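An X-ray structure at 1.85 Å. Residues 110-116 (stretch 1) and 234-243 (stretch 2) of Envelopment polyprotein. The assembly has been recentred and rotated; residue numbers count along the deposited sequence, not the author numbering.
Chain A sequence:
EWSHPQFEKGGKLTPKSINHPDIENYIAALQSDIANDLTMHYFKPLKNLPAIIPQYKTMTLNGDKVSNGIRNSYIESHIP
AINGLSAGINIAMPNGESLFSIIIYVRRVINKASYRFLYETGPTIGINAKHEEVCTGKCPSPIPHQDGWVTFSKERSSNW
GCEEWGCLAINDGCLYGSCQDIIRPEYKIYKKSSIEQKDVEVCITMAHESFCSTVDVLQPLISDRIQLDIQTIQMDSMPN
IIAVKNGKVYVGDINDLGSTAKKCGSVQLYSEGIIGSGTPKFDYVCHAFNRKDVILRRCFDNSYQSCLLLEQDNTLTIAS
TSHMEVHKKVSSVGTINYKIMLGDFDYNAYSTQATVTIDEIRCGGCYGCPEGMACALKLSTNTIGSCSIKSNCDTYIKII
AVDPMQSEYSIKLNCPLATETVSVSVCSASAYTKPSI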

ATOM      1  N   ILE A 110       3.190   6.215  16.326  1.00 25.65           N
ATOM      2  CA  ILE A 110       3.677   6.770  15.035  1.00 27.07           C
ATOM      3  C   ILE A 110       4.232   5.634  14.189  1.00 27.15           C
ATOM      4  O   ILE A 110       4.626   4.587  14.712  1.00 29.94           O
ATOM      5  CB  ILE A 110       4.782   7.813  15.186  1.00 33.69           C
ATOM      6  CG1 ILE A 110       5.962   7.160  15.852  1.00 37.78           C
ATOM      7  CG2 ILE A 110       4.320   9.028  15.963  1.00 40.14           C
ATOM      8  CD1 ILE A 110       7.218   7.866  15.512  1.00 39.98           C
ATOM      9  N   ASN A 111       4.250   5.826  12.862  1.00 26.41           N
ATOM     10  CA  ASN A 111       4.991   4.889  12.033  1.00 25.19           C
ATOM     11  C   ASN A 111       6.295   5.591  11.617  1.00 27.10           C
ATOM     12  O   ASN A 111       6.385   6.821  11.603  1.00 25.97           O
ATOM     13  CB  ASN A 111       4.176   4.424  10.796  1.00 22.82           C
ATOM     14  CG  ASN A 111       3.169   3.292  11.111  1.00 27.02           C
ATOM     15  OD1 ASN A 111       3.358   2.530  12.045  1.00 26.60           O
ATOM     16  ND2 ASN A 111       2.142   3.162  10.288  1.00 25.71           N
ATOM     17  N   LYS A 112       7.335   4.816  11.360  1.00 26.19           N
ATOM     18  CA  LYS A 112       8.592   5.478  10.989  1.00 27.29           C
ATOM     19  C   LYS A 112       9.402   4.553  10.111  1.00 26.81           C
ATOM     20  O   LYS A 112       9.260   3.323  10.187  1.00 24.14           O
ATOM     21  CB  LYS A 112       9.433   5.870  12.218  1.00 28.21           C
ATOM     22  CG  LYS A 112       9.901   4.726  13.050  1.00 32.64           C
ATOM     23  CD  LYS A 112      10.615   5.233  14.341  1.00 36.59           C
ATOM     24  CE  LYS A 112      10.975   4.069  15.282  1.00 38.80           C
ATOM     25  NZ  LYS A 112      11.518   4.504  16.618  1.00 41.63           N
ATOM     26  N   ALA A 113      10.254   5.150   9.265  1.00 26.37           N
ATOM     27  CA  ALA A 113      11.250   4.365   8.539  1.00 25.56           C
ATOM     28  C   ALA A 113      12.467   5.261   8.247  1.00 27.02           C
ATOM     29  O   ALA A 113      12.404   6.502   8.331  1.00 25.57           O
ATOM     30  CB  ALA A 113      10.664   3.772   7.241  1.00 26.74           C
ATOM     31  N   SER A 114      13.600   4.601   7.999  1.00 28.98           N
ATOM     32  CA  SER A 114      14.811   5.280   7.590  1.00 29.36           C
ATOM     33  C   SER A 114      14.750   5.555   6.090  1.00 27.21           C
ATOM     34  O   SER A 114      14.117   4.824   5.318  1.00 26.78           O
ATOM     35  CB  SER A 114      16.062   4.436   7.896  1.00 32.23           C
ATOM     36  OG  SER A 114      15.988   3.943   9.250  1.00 35.76           O
ATOM     37  N   TYR A 115      15.429   6.621   5.680  1.00 29.17           N
ATOM     38  CA  TYR A 115      15.556   6.983   4.268  1.00 26.01           C
ATOM     39  C   TYR A 115      17.002   7.333   3.978  1.00 29.17           C
ATOM     40  O   TYR A 115      17.751   7.770   4.867  1.00 31.08           O
ATOM     41  CB  TYR A 115      14.642   8.179   3.901  1.00 28.71           C
ATOM     42  CG  TYR A 115      13.161   7.812   3.847  1.00 28.90           C
ATOM     43  CD1 TYR A 115      12.443   7.455   5.029  1.00 28.50           C
ATOM     44  CD2 TYR A 115      12.471   7.808   2.633  1.00 26.30           C
ATOM     45  CE1 TYR A 115      11.097   7.101   4.945  1.00 26.37           C
ATOM     46  CE2 TYR A 115      11.149   7.486   2.536  1.00 26.81           C
ATOM     47  CZ  TYR A 115      10.446   7.121   3.730  1.00 27.35           C
ATOM     48  OH  TYR A 115       9.122   6.749   3.656  1.00 25.18           O
ATOM     49  N   ARG A 116      17.373   7.187   2.694  1.00 31.80           N
ATOM     50  CA  ARG A 116      18.725   7.523   2.273  1.00 31.08           C
ATOM     51  C   ARG A 116      18.728   8.456   1.063  1.00 30.38           C
ATOM     52  O   ARG A 116      17.881   8.398   0.157  1.00 27.37           O
ATOM     53  CB  ARG A 116      19.584   6.295   1.950  1.00 34.21           C
ATOM     54  CG  ARG A 116      19.071   5.459   0.858  1.00 39.54           C
ATOM     55  CD  ARG A 116      20.106   4.392   0.481  1.00 47.64           C
ATOM     56  NE  ARG A 116      19.536   3.462  -0.493  1.00 51.39           N
ATOM     57  CZ  ARG A 116      19.768   3.508  -1.801  1.00 55.94           C
ATOM     58  NH1 ARG A 116      19.196   2.620  -2.614  1.00 57.48           N
ATOM     59  NH2 ARG A 116      20.593   4.424  -2.298  1.00 58.07           N
ATOM     60  N   GLN A 234       0.867  -5.998   9.998  1.00 22.35           N
ATOM     61  CA  GLN A 234       1.945  -5.275   9.314  1.00 23.37           C
ATOM     62  C   GLN A 234       1.359  -4.196   8.400  1.00 22.75           C
ATOM     63  O   GLN A 234       0.426  -4.470   7.647  1.00 24.59           O
ATOM     64  CB  GLN A 234       2.752  -6.253   8.502  1.00 23.10           C
ATOM     65  CG  GLN A 234       3.992  -5.604   7.871  1.00 28.18           C
ATOM     66  CD  GLN A 234       4.934  -6.700   7.322  1.00 36.05           C
ATOM     67  OE1 GLN A 234       6.135  -6.544   7.271  1.00 41.08           O
ATOM     68  NE2 GLN A 234       4.372  -7.811   6.969  1.00 35.82           N
ATOM     69  N   MET A 235       1.894  -2.967   8.482  1.00 23.59           N
ATOM     70  CA  MET A 235       1.396  -1.856   7.667  1.00 19.92           C
ATOM     71  C   MET A 235       2.406  -1.530   6.593  1.00 23.19           C
ATOM     72  O   MET A 235       3.591  -1.850   6.707  1.00 25.15           O
ATOM     73  CB  MET A 235       1.132  -0.560   8.479  1.00 20.58           C
ATOM     74  CG  MET A 235       0.125  -0.902   9.653  1.00 23.44           C
ATOM     75  SD  MET A 235      -0.299   0.536  10.658  1.00 26.04           S
ATOM     76  CE  MET A 235      -1.135   1.681   9.576  1.00 26.45           C
ATOM     77  N   ASP A 236       1.909  -0.892   5.561  1.00 23.45           N
ATOM     78  CA  ASP A 236       2.744  -0.488   4.433  1.00 27.88           C
ATOM     79  C   ASP A 236       2.201   0.895   3.997  1.00 32.30           C
ATOM     80  O   ASP A 236       1.549   1.085   2.995  1.00 42.31           O
ATOM     81  CB  ASP A 236       2.702  -1.558   3.344  1.00 33.97           C
ATOM     82  CG  ASP A 236       3.579  -1.188   2.159  1.00 45.64           C
ATOM     83  OD1 ASP A 236       4.527  -0.402   2.403  1.00 41.09           O
ATOM     84  OD2 ASP A 236       3.319  -1.647   1.016  1.00 50.68           O
ATOM     85  N   SER A 237       2.466   1.896   4.819  1.00 28.17           N
ATOM     86  CA  SER A 237       1.840   3.214   4.788  1.00 30.26           C
ATOM     87  C   SER A 237       2.817   4.274   4.266  1.00 30.79           C
ATOM     88  O   SER A 237       2.378   5.290   3.726  1.00 35.67           O
ATOM     89  CB  SER A 237       1.331   3.621   6.206  1.00 28.20           C
ATOM     90  OG  SER A 237       2.397   3.782   7.260  1.00 28.95           O
ATOM     91  N   MET A 238       4.078   4.010   4.320  1.00 25.81           N
ATOM     92  CA  MET A 238       5.033   5.095   4.080  1.00 22.76           C
ATOM     93  C   MET A 238       5.605   5.029   2.656  1.00 22.54           C
ATOM     94  O   MET A 238       5.782   3.951   2.112  1.00 23.21           O
ATOM     95  CB  MET A 238       6.161   5.009   5.101  1.00 23.43           C
ATOM     96  CG  MET A 238       5.568   5.305   6.627  1.00 23.04           C
ATOM     97  SD  MET A 238       6.928   5.449   7.673  1.00 28.36           S
ATOM     98  CE  MET A 238       7.694   7.076   7.301  1.00 26.01           C
ATOM     99  N   PRO A 239       5.867   6.190   2.068  1.00 23.24           N
ATOM    100  CA  PRO A 239       6.203   6.249   0.642  1.00 24.61           C
ATOM    101  C   PRO A 239       7.591   5.695   0.348  1.00 26.72           C
ATOM    102  O   PRO A 239       8.509   5.778   1.162  1.00 24.71           O
ATOM    103  CB  PRO A 239       6.147   7.754   0.324  1.00 23.86           C
ATOM    104  CG  PRO A 239       6.453   8.421   1.608  1.00 25.81           C
ATOM    105  CD  PRO A 239       5.683   7.534   2.648  1.00 23.36           C
ATOM    106  N   ASN A 240       7.761   5.173  -0.861  1.00 26.92           N
ATOM    107  CA  ASN A 240       9.070   4.603  -1.179  1.00 31.85           C
ATOM    108  C   ASN A 240      10.083   5.687  -1.526  1.00 25.32           C
ATOM    109  O   ASN A 240      11.246   5.611  -1.124  1.00 27.38           O
ATOM    110  CB  ASN A 240       8.935   3.614  -2.327  1.00 44.23           C
ATOM    111  CG  ASN A 240       9.379   2.247  -1.910  1.00 60.68           C
ATOM    112  OD1 ASN A 240       8.746   1.592  -1.040  1.00 61.35           O
ATOM    113  ND2 ASN A 240      10.510   1.815  -2.467  1.00 71.82           N
ATOM    114  N   ILE A 241       9.652   6.709  -2.235  1.00 23.03           N
ATOM    115  CA  ILE A 241      10.534   7.816  -2.608  1.00 24.61           C
ATOM    116  C   ILE A 241       9.855   9.104  -2.188  1.00 22.69           C
ATOM    117  O   ILE A 241       8.647   9.262  -2.346  1.00 23.23           O
ATOM    118  CB  ILE A 241      10.850   7.807  -4.123  1.00 24.94           C
ATOM    119  CG1 ILE A 241      11.762   6.607  -4.415  1.00 29.65           C
ATOM    120  CG2 ILE A 241      11.564   9.133  -4.574  1.00 24.04           C
ATOM    121  CD1 ILE A 241      12.065   6.353  -5.841  1.00 32.54           C
ATOM    122  N   ILE A 242      10.641  10.038  -1.687  1.00 19.72           N
ATOM    123  CA  ILE A 242      10.130  11.341  -1.302  1.00 22.44           C
ATOM    124  C   ILE A 242      11.032  12.442  -1.847  1.00 26.59           C
ATOM    125  O   ILE A 242      12.211  12.230  -2.131  1.00 27.44           O
ATOM    126  CB  ILE A 242      10.057  11.480   0.243  1.00 22.46           C
ATOM    127  CG1 ILE A 242      11.466  11.276   0.834  1.00 25.17           C
ATOM    128  CG2 ILE A 242       9.005  10.511   0.790  1.00 19.32           C
ATOM    129  CD1 ILE A 242      11.574  11.641   2.362  1.00 28.34           C
ATOM    130  N   ALA A 243      10.486  13.653  -1.875  1.00 28.10           N
ATOM    131  CA  ALA A 243      11.275  14.819  -2.207  1.00 29.51           C
ATOM    132  C   ALA A 243      11.106  15.807  -1.065  1.00 31.75           C
ATOM    133  O   ALA A 243      10.028  15.913  -0.490  1.00 34.24           O
ATOM    134  CB  ALA A 243      10.867  15.424  -3.563  1.00 28.54           C
TER

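The contact between strand 110-116 and the segment 234-243 rests largely on three residues, Tyr115, Met238 and Asn111, which have 112, 89 and 77 Å² of their surface covered by the opposing stretch. The total buried area, summed over both sides, is 404 Å². The alternation of the strand sets the pattern: Asn111, Ala113 and Tyr115 direct their CA-to-CB bonds toward the second stretch, whereas those of Lys112 and Ser114 point away. One side of the strand therefore supplies nearly all of the contact, and the partner segment, mostly loop before it enters a strand at Ile241, lies across that side.

Tyr115 covers the most surface. Its side chain, with chi1 at -73° (m), reaches across the gap so that the phenol OH donates a hydrogen bond to the backbone carbonyl of Pro239, with 2.7 Å between Tyr115 OH and Pro239 O. Because the acceptor is a main-chain atom, this short bond ties the side chain directly to the loop backbone, and the carbonyl oxygen sits at the edge of the ring, near its plane, where the hydroxyl can meet it. Tyr115 OH also lies 3.7 Å from Met238 CB. The ring also makes two apolar contacts: Met238 CE lies at its edge, 4.1 Å from Tyr115 CE1, and Ile242 CD1 approaches obliquely to 3.9 Å from Tyr115 CD2. The aromatic carbons thus pack against two apolar side chains while the polar tip of the same side chain is satisfied by the loop backbone.

Met238 is the centre of the loop's contribution. With chi1 m, chi2 t and chi3 p, its side chain runs to the strand, the terminal methyl turned at chi3, and lays the sulfur against the backbone as well as the side chains. Met238 SD is 3.6 Å from Lys112 C and 3.7 Å from Ala113 N, so it rests beside the peptide linking these two residues. This explains how Lys112, although its CA-to-CB bond points away, still has a small area covered. The small side chain of Ala113 adds an apolar contact, with Ala113 CB 4.1 Å from Met238 SD, and these two residues also form the closest CA pairing in this part of the interface, at 7.7 Å between Ala113 CA and Met238 CA.

At the other end of the contact, Asn111 provides the polar counterpart to this packing. Its amide nitrogen donates to two acceptors on the loop. The bond from Asn111 ND2 to Ser237 OG is 3.1 Å long but bent, with an angle of 136° at the hydrogen; Ser237 OG also takes part in hydrogen bonding elsewhere in the structure. The second bond, from Asn111 ND2 to Met235 SD, is almost linear at 177° yet weak, as its 3.6 Å length and thioether acceptor would suggest. One buried residue thereby meets two loop residues through a single amide nitrogen, and both of them direct their CA-to-CB bonds toward the strand.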